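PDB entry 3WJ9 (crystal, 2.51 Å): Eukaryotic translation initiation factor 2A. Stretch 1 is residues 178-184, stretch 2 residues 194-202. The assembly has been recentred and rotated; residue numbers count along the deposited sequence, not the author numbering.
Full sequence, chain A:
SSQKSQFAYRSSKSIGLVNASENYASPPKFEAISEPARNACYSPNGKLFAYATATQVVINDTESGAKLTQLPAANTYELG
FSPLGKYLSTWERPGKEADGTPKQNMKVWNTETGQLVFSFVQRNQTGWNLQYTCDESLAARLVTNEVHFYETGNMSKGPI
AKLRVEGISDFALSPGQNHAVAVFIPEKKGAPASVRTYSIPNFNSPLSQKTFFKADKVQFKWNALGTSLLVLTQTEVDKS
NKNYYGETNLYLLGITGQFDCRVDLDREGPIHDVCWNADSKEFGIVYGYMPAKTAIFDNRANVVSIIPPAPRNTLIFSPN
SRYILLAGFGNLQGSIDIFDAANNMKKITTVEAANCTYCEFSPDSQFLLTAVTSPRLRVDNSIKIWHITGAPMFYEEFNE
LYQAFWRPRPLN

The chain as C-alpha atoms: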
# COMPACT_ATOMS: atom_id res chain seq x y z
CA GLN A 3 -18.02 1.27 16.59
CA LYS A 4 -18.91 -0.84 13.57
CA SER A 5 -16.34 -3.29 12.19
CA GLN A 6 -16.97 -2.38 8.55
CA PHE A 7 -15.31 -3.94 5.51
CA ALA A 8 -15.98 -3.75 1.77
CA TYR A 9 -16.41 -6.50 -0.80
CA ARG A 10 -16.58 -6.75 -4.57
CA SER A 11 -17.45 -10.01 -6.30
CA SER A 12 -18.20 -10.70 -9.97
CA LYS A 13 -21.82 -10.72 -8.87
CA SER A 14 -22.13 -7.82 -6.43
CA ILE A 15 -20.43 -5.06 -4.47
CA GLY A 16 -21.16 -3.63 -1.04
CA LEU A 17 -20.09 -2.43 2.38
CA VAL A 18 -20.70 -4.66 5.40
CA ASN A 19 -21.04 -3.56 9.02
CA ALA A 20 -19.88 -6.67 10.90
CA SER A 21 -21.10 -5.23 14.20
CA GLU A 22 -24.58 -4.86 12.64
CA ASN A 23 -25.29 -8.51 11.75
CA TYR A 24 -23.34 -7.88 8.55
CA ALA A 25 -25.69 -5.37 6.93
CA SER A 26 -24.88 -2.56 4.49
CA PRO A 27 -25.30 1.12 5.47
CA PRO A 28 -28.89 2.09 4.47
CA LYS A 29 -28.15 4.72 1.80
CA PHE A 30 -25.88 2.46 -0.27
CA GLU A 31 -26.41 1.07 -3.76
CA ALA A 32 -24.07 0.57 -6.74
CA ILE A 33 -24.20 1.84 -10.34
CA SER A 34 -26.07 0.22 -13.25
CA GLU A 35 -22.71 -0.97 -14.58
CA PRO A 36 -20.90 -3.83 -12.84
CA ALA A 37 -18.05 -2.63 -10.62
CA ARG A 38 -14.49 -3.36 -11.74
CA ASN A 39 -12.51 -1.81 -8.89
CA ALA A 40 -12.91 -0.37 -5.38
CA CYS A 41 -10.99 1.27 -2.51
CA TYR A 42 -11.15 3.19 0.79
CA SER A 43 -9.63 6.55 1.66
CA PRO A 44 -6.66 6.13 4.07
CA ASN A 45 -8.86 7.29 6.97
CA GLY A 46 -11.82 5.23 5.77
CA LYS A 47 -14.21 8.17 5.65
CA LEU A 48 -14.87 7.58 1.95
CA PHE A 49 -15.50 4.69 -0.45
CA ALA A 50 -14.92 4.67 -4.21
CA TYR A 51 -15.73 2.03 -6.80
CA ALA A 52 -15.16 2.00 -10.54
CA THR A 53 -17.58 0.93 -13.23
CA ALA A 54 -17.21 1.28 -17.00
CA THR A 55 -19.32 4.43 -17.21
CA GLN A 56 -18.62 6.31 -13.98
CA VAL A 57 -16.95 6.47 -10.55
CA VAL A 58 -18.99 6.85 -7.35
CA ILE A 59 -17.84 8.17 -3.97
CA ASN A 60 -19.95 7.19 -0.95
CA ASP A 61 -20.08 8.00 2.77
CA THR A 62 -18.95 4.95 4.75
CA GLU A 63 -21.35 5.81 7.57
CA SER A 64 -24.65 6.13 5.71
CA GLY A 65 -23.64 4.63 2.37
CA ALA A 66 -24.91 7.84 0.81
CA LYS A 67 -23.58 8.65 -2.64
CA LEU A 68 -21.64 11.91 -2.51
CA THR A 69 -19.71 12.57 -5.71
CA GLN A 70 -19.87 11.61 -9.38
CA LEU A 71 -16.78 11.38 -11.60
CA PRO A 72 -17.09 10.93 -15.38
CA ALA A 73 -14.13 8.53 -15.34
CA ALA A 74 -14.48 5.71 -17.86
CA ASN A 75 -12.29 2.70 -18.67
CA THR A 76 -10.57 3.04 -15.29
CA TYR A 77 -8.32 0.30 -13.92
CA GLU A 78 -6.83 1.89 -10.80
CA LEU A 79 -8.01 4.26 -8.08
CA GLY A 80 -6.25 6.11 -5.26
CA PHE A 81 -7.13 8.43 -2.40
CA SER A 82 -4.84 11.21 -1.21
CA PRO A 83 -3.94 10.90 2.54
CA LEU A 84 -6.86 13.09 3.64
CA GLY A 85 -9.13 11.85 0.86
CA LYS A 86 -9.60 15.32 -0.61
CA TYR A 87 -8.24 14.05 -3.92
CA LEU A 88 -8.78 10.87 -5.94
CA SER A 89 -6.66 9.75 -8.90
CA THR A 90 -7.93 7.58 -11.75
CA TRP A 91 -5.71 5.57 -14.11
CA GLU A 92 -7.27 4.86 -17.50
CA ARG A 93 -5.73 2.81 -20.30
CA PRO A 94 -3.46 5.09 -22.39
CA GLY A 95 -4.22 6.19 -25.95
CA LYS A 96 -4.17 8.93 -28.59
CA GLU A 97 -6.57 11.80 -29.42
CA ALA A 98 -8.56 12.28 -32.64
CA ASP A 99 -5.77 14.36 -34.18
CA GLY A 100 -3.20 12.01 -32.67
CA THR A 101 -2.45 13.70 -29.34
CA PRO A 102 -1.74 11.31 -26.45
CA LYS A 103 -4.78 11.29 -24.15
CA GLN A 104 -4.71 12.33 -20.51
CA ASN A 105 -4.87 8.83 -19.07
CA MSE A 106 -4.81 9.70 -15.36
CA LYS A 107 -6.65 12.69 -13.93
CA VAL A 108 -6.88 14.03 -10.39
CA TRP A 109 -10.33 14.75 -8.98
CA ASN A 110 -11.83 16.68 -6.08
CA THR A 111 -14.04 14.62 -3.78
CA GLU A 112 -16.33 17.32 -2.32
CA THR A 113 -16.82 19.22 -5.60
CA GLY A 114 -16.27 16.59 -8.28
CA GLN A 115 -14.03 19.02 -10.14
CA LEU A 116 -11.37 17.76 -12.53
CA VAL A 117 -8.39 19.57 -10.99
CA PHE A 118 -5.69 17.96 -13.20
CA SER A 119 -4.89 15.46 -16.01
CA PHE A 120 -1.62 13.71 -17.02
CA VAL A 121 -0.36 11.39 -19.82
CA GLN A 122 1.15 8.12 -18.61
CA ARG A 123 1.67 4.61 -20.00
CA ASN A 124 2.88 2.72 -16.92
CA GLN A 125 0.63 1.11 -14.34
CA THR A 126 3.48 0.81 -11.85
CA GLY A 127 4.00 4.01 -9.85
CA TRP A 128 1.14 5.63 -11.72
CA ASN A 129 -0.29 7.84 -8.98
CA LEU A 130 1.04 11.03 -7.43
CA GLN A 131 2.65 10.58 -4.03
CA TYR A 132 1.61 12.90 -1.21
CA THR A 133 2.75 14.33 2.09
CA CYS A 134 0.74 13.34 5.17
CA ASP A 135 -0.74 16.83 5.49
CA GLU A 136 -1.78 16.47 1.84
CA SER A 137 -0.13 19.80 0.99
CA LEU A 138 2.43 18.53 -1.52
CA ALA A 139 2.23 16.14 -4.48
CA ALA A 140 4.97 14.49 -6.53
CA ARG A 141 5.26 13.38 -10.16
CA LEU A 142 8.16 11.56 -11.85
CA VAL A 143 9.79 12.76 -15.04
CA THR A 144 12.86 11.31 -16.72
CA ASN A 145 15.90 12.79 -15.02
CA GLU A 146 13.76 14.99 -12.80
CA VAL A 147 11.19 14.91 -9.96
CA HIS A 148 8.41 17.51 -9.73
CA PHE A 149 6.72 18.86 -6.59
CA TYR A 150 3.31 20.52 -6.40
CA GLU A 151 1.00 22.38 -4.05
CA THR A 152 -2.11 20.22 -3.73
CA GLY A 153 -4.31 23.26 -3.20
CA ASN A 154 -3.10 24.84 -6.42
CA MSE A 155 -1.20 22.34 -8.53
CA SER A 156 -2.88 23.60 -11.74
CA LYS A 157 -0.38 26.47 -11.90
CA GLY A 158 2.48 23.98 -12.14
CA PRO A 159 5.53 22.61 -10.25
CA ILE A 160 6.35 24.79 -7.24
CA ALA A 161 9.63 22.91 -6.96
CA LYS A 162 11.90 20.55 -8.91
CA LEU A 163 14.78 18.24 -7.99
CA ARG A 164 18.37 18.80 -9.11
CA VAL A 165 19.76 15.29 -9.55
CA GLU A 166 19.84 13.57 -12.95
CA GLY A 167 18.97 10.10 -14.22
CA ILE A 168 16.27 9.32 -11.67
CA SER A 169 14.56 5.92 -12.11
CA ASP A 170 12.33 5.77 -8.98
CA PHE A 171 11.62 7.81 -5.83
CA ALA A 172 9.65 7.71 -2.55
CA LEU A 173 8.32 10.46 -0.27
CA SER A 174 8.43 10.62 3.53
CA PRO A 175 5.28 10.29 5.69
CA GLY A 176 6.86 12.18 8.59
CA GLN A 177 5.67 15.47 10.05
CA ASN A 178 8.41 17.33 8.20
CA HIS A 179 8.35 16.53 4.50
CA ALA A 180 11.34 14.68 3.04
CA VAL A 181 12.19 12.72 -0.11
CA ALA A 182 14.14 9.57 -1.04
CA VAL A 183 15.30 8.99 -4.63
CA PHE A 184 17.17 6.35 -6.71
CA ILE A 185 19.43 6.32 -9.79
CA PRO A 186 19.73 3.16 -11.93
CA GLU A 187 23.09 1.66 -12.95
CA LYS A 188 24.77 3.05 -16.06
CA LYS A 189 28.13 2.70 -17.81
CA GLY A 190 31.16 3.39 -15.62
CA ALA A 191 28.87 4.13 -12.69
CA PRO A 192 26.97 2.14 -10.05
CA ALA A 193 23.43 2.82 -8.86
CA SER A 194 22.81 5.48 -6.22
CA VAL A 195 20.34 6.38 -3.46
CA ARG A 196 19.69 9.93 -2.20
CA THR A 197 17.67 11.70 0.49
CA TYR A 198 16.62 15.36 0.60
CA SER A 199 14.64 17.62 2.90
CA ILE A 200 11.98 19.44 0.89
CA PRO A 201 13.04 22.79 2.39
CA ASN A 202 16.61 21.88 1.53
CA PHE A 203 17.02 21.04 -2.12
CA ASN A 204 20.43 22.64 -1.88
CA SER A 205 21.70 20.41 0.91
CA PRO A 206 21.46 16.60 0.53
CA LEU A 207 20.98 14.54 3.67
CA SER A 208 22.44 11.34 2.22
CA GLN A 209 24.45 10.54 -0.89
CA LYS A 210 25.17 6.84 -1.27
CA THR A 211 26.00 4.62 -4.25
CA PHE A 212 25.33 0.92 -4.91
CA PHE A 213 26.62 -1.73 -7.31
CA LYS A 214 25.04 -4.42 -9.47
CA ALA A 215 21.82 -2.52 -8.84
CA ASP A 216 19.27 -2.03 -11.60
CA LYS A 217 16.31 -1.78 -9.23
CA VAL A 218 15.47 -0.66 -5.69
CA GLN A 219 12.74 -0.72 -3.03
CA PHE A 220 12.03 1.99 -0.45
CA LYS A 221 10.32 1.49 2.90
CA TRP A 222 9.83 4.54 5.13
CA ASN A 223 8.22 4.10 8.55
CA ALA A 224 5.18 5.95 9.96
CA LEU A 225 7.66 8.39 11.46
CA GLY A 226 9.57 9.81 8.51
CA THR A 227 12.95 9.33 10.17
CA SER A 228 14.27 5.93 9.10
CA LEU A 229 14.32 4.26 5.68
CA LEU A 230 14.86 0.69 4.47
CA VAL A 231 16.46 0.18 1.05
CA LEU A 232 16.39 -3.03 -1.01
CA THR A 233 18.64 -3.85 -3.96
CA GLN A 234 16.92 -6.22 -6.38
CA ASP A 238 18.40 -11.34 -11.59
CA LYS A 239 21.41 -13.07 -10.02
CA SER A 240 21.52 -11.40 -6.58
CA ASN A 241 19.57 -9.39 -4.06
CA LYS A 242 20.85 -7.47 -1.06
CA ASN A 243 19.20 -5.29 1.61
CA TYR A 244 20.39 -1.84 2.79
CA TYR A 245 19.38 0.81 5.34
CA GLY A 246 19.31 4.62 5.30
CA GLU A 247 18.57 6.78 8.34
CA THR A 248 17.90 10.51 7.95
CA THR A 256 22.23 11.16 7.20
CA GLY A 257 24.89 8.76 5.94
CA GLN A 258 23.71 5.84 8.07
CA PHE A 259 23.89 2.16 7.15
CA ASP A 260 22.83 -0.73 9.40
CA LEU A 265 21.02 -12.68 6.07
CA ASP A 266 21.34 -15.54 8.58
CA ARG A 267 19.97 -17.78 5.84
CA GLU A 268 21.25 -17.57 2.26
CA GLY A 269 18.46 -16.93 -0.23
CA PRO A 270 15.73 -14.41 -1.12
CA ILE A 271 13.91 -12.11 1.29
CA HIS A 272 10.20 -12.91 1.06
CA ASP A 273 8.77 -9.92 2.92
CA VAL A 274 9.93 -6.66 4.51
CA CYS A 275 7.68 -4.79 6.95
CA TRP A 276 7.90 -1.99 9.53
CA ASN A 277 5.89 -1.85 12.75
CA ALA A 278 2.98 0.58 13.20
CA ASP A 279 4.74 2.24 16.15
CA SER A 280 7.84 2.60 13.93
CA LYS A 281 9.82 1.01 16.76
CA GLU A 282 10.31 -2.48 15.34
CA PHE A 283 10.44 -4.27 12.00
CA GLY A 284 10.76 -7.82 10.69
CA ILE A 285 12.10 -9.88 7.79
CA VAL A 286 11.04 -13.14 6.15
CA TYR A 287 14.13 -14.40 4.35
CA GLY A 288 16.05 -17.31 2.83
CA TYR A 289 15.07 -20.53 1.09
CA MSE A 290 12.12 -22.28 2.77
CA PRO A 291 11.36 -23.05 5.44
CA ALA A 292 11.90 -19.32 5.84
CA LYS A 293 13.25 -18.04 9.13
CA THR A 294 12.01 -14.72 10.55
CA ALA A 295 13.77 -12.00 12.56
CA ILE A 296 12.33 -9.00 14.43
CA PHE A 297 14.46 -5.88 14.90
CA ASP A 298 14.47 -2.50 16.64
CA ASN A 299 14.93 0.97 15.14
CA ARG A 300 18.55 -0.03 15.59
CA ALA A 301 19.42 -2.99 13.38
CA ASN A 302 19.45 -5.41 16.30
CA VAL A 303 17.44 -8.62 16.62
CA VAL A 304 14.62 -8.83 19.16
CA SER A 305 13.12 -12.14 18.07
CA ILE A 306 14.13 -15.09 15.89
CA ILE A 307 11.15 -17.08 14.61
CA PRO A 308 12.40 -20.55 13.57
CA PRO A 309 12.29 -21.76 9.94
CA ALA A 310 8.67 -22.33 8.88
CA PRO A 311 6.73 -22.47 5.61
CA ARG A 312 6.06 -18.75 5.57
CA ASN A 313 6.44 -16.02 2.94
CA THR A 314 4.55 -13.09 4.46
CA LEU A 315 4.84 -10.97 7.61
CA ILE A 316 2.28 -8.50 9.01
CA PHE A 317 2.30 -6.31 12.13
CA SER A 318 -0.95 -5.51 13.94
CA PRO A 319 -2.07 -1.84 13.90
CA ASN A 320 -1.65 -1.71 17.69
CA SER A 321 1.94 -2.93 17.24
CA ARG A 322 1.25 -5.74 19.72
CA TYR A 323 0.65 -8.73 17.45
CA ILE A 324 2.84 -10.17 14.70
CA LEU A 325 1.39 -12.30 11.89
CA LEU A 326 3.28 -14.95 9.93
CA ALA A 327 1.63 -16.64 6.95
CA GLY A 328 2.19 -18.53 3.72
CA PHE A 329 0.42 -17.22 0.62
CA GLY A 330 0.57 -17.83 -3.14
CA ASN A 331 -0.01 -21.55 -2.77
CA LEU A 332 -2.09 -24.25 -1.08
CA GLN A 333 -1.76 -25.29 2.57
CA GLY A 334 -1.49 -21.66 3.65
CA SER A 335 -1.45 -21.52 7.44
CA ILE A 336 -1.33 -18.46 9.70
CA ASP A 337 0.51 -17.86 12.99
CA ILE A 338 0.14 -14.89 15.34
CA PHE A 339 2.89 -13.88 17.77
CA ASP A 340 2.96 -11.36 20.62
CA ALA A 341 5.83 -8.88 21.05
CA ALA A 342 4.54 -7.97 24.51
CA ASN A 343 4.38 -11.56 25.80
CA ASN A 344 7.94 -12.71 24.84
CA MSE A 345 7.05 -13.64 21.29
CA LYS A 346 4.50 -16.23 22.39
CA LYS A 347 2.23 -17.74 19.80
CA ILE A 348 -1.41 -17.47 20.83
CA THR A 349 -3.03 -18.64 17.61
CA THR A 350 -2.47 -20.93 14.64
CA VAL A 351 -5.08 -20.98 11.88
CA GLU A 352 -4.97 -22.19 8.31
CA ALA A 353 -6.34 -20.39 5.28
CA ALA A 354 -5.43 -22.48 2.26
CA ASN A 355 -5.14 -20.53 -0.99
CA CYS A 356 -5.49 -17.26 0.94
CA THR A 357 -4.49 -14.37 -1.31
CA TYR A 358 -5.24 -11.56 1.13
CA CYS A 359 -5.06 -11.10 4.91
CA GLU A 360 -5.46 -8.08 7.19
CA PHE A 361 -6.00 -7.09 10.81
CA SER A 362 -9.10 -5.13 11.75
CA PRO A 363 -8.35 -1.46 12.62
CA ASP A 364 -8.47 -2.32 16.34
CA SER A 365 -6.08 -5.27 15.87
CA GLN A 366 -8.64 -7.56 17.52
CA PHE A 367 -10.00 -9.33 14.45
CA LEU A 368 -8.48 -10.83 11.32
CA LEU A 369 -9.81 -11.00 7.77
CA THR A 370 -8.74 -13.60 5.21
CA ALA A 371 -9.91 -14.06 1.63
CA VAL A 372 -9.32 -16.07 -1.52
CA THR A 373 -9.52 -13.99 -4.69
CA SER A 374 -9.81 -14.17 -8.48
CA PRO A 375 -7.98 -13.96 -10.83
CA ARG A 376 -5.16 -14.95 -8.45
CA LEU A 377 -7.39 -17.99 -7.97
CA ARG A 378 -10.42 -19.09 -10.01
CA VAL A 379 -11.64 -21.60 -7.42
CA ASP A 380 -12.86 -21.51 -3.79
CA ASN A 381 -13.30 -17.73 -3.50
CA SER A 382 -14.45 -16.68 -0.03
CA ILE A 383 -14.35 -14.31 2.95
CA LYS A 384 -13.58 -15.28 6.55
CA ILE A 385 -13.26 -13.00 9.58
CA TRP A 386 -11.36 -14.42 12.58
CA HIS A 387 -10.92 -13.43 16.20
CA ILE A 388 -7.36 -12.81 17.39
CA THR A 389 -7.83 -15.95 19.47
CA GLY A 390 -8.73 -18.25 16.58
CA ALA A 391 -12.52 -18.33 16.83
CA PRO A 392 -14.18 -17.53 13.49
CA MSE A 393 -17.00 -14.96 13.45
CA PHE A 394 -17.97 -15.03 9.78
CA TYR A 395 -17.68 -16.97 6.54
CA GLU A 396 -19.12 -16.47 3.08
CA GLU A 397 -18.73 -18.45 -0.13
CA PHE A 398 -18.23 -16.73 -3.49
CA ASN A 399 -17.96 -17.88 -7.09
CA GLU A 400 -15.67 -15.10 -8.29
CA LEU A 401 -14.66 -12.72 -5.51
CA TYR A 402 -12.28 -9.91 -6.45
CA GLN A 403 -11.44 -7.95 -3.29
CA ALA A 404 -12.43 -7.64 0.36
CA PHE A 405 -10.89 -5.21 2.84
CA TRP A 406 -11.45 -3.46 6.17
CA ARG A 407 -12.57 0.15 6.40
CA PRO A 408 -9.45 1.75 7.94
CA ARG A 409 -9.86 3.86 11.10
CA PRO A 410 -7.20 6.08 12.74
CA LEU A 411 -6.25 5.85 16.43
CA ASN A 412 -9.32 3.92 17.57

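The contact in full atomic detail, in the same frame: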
# COMPACT_ATOMS: atom_id res chain seq x y z
N ASN A 178 7.65 16.51 9.13
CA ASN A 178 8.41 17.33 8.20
C ASN A 178 8.67 16.57 6.91
O ASN A 178 9.16 15.44 6.94
CB ASN A 178 9.72 17.80 8.83
CG ASN A 178 9.52 18.99 9.75
OD1 ASN A 178 9.30 20.11 9.30
ND2 ASN A 178 9.60 18.74 11.05
N HIS A 179 8.35 17.20 5.79
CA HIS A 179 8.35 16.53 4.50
C HIS A 179 9.76 16.29 3.97
O HIS A 179 10.57 17.21 3.91
CB HIS A 179 7.53 17.34 3.50
CG HIS A 179 6.32 17.99 4.09
ND1 HIS A 179 5.96 19.29 3.81
CD2 HIS A 179 5.39 17.52 4.95
CE1 HIS A 179 4.86 19.60 4.47
NE2 HIS A 179 4.49 18.54 5.17
N ALA A 180 10.04 15.04 3.60
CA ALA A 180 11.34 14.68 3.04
C ALA A 180 11.18 13.72 1.87
O ALA A 180 10.12 13.13 1.68
CB ALA A 180 12.22 14.07 4.12
N VAL A 181 12.24 13.57 1.08
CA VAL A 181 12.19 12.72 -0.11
C VAL A 181 13.34 11.70 -0.12
O VAL A 181 14.39 11.93 0.48
CB VAL A 181 12.26 13.57 -1.40
CG1 VAL A 181 11.75 12.78 -2.60
CG2 VAL A 181 11.47 14.85 -1.24
N ALA A 182 13.11 10.58 -0.79
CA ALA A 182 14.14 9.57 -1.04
C ALA A 182 14.09 9.16 -2.51
O ALA A 182 13.02 8.86 -3.03
CB ALA A 182 13.95 8.37 -0.15
N VAL A 183 15.25 9.17 -3.18
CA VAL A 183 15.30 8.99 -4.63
C VAL A 183 16.36 7.94 -5.03
O VAL A 183 17.26 7.63 -4.24
CB VAL A 183 15.61 10.34 -5.33
CG1 VAL A 183 15.28 10.27 -6.81
CG2 VAL A 183 14.82 11.47 -4.69
N PHE A 184 16.25 7.39 -6.24
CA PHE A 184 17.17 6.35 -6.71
C PHE A 184 17.60 6.53 -8.17
O PHE A 184 16.81 6.95 -9.01
CB PHE A 184 16.53 4.97 -6.53
CG PHE A 184 17.36 3.83 -7.06
CD1 PHE A 184 18.44 3.35 -6.34
CD2 PHE A 184 17.05 3.24 -8.28
CE1 PHE A 184 19.20 2.31 -6.83
CE2 PHE A 184 17.81 2.20 -8.76
CZ PHE A 184 18.89 1.73 -8.04
N SER A 194 22.69 4.59 -7.36
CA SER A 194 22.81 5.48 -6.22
C SER A 194 21.46 5.77 -5.55
O SER A 194 20.42 5.75 -6.20
CB SER A 194 23.47 6.80 -6.63
OG SER A 194 23.61 7.67 -5.52
N VAL A 195 21.51 6.03 -4.25
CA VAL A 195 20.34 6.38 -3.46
C VAL A 195 20.58 7.72 -2.76
O VAL A 195 21.67 7.97 -2.25
CB VAL A 195 20.00 5.29 -2.42
CG1 VAL A 195 18.92 5.76 -1.46
CG2 VAL A 195 19.58 4.01 -3.12
N ARG A 196 19.56 8.57 -2.72
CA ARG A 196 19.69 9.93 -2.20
C ARG A 196 18.50 10.37 -1.36
O ARG A 196 17.35 10.04 -1.66
CB ARG A 196 19.89 10.90 -3.37
CG ARG A 196 20.92 11.96 -3.08
CD ARG A 196 22.30 11.44 -3.40
NE ARG A 196 22.51 11.28 -4.83
CZ ARG A 196 22.85 12.28 -5.64
NH1 ARG A 196 23.02 13.49 -5.14
NH2 ARG A 196 23.02 12.06 -6.93
N THR A 197 18.76 11.12 -0.29
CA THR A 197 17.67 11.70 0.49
C THR A 197 17.80 13.22 0.56
O THR A 197 18.91 13.76 0.63
CB THR A 197 17.61 11.15 1.93
OG1 THR A 197 18.75 11.59 2.67
CG2 THR A 197 17.57 9.62 1.92
N TYR A 198 16.66 13.90 0.54
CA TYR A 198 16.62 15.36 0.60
C TYR A 198 15.48 15.85 1.49
O TYR A 198 14.39 15.28 1.47
CB TYR A 198 16.46 15.96 -0.80
CG TYR A 198 17.72 15.97 -1.64
CD1 TYR A 198 18.05 14.88 -2.43
CD2 TYR A 198 18.54 17.09 -1.68
CE1 TYR A 198 19.19 14.89 -3.21
CE2 TYR A 198 19.68 17.10 -2.46
CZ TYR A 198 20.00 16.00 -3.22
OH TYR A 198 21.13 16.01 -4.00
N SER A 199 15.73 16.90 2.25
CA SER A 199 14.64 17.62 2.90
C SER A 199 14.00 18.53 1.86
O SER A 199 14.70 19.09 1.01
CB SER A 199 15.15 18.43 4.10
OG SER A 199 14.09 19.12 4.74
N ILE A 200 12.68 18.66 1.90
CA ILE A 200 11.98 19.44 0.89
C ILE A 200 12.34 20.93 1.01
O ILE A 200 12.56 21.59 -0.00
CB ILE A 200 10.44 19.21 0.95
CG1 ILE A 200 10.12 17.75 0.61
CG2 ILE A 200 9.72 20.17 0.00
CD1 ILE A 200 8.71 17.53 0.08
N PRO A 201 12.40 21.48 2.25
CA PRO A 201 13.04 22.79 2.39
C PRO A 201 14.43 22.87 1.76
O PRO A 201 14.74 23.85 1.08
CB PRO A 201 13.14 22.94 3.91
CG PRO A 201 11.95 22.22 4.42
CD PRO A 201 11.67 21.09 3.47
N ASN A 202 15.27 21.89 2.06
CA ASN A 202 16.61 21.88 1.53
C ASN A 202 16.71 20.99 0.30
O ASN A 202 16.88 19.78 0.40
CB ASN A 202 17.61 21.41 2.59
CG ASN A 202 17.20 21.82 3.99
OD1 ASN A 202 16.51 22.82 4.18
ND2 ASN A 202 17.63 21.04 4.98

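Strands 180-184 and 194-199 run antiparallel, their axes 164° apart in direction and 4.6 Å apart at closest approach. Val 181 and Tyr 198 form a hydrogen-bonded pair, with Val 181 N to Tyr 198 O at 2.8 Å and Tyr 198 N to Val 181 O at 3.0 Å. Val 183 and Arg 196 repeat the pattern: Val 183 N to Arg 196 O is 2.7 Å and Arg 196 N to Val 183 O is 2.9 Å. All four bonds are close to linear. Ala 182 with Thr 197 lies between these pairs, and Ala 180 with Ser 199 and Phe 184 with Val 195 flank them; in all three the CA atoms are 4.4 to 4.5 Å apart. Here CA-H groups approach carbonyls, as in Ala 182 CA to Arg 196 O and Thr 197 CA to Val 181 O, both 3.3 Å. Beyond the strand ends, Ile 200 N donates a longer hydrogen bond to His 179 O, 3.3 Å.

Side chains alternate between the sheet faces. Val 181, Val 183, Arg 196 and Tyr 198 share one; all but Arg 196 are buried. Both valines, with chi1 t, suit the extended backbone through their beta-branching; Arg 196 turns its end away from stretch 1, its CB, 4.3 Å from Val 183 O, being the nearest part of its side chain. Ile 200 points toward stretch 1 and makes an apolar contact, its CG1 3.7 Å from Val 181 CG2 and its CD1 3.6 Å from His 179 CB, while the imidazole leads away. The other face carries Ala 180, Ser 199 and the buried Ala 182, Phe 184, Val 195 and Thr 197, the last two also beta-branched. The small Ala 182 methyl CB sits 4.4 Å from Thr 197 CG2. The apolar Phe 184 ring meets Val 195 edge-on, CD1 to CG2 3.5 Å. The stretches bury 543 Å², both sides summed.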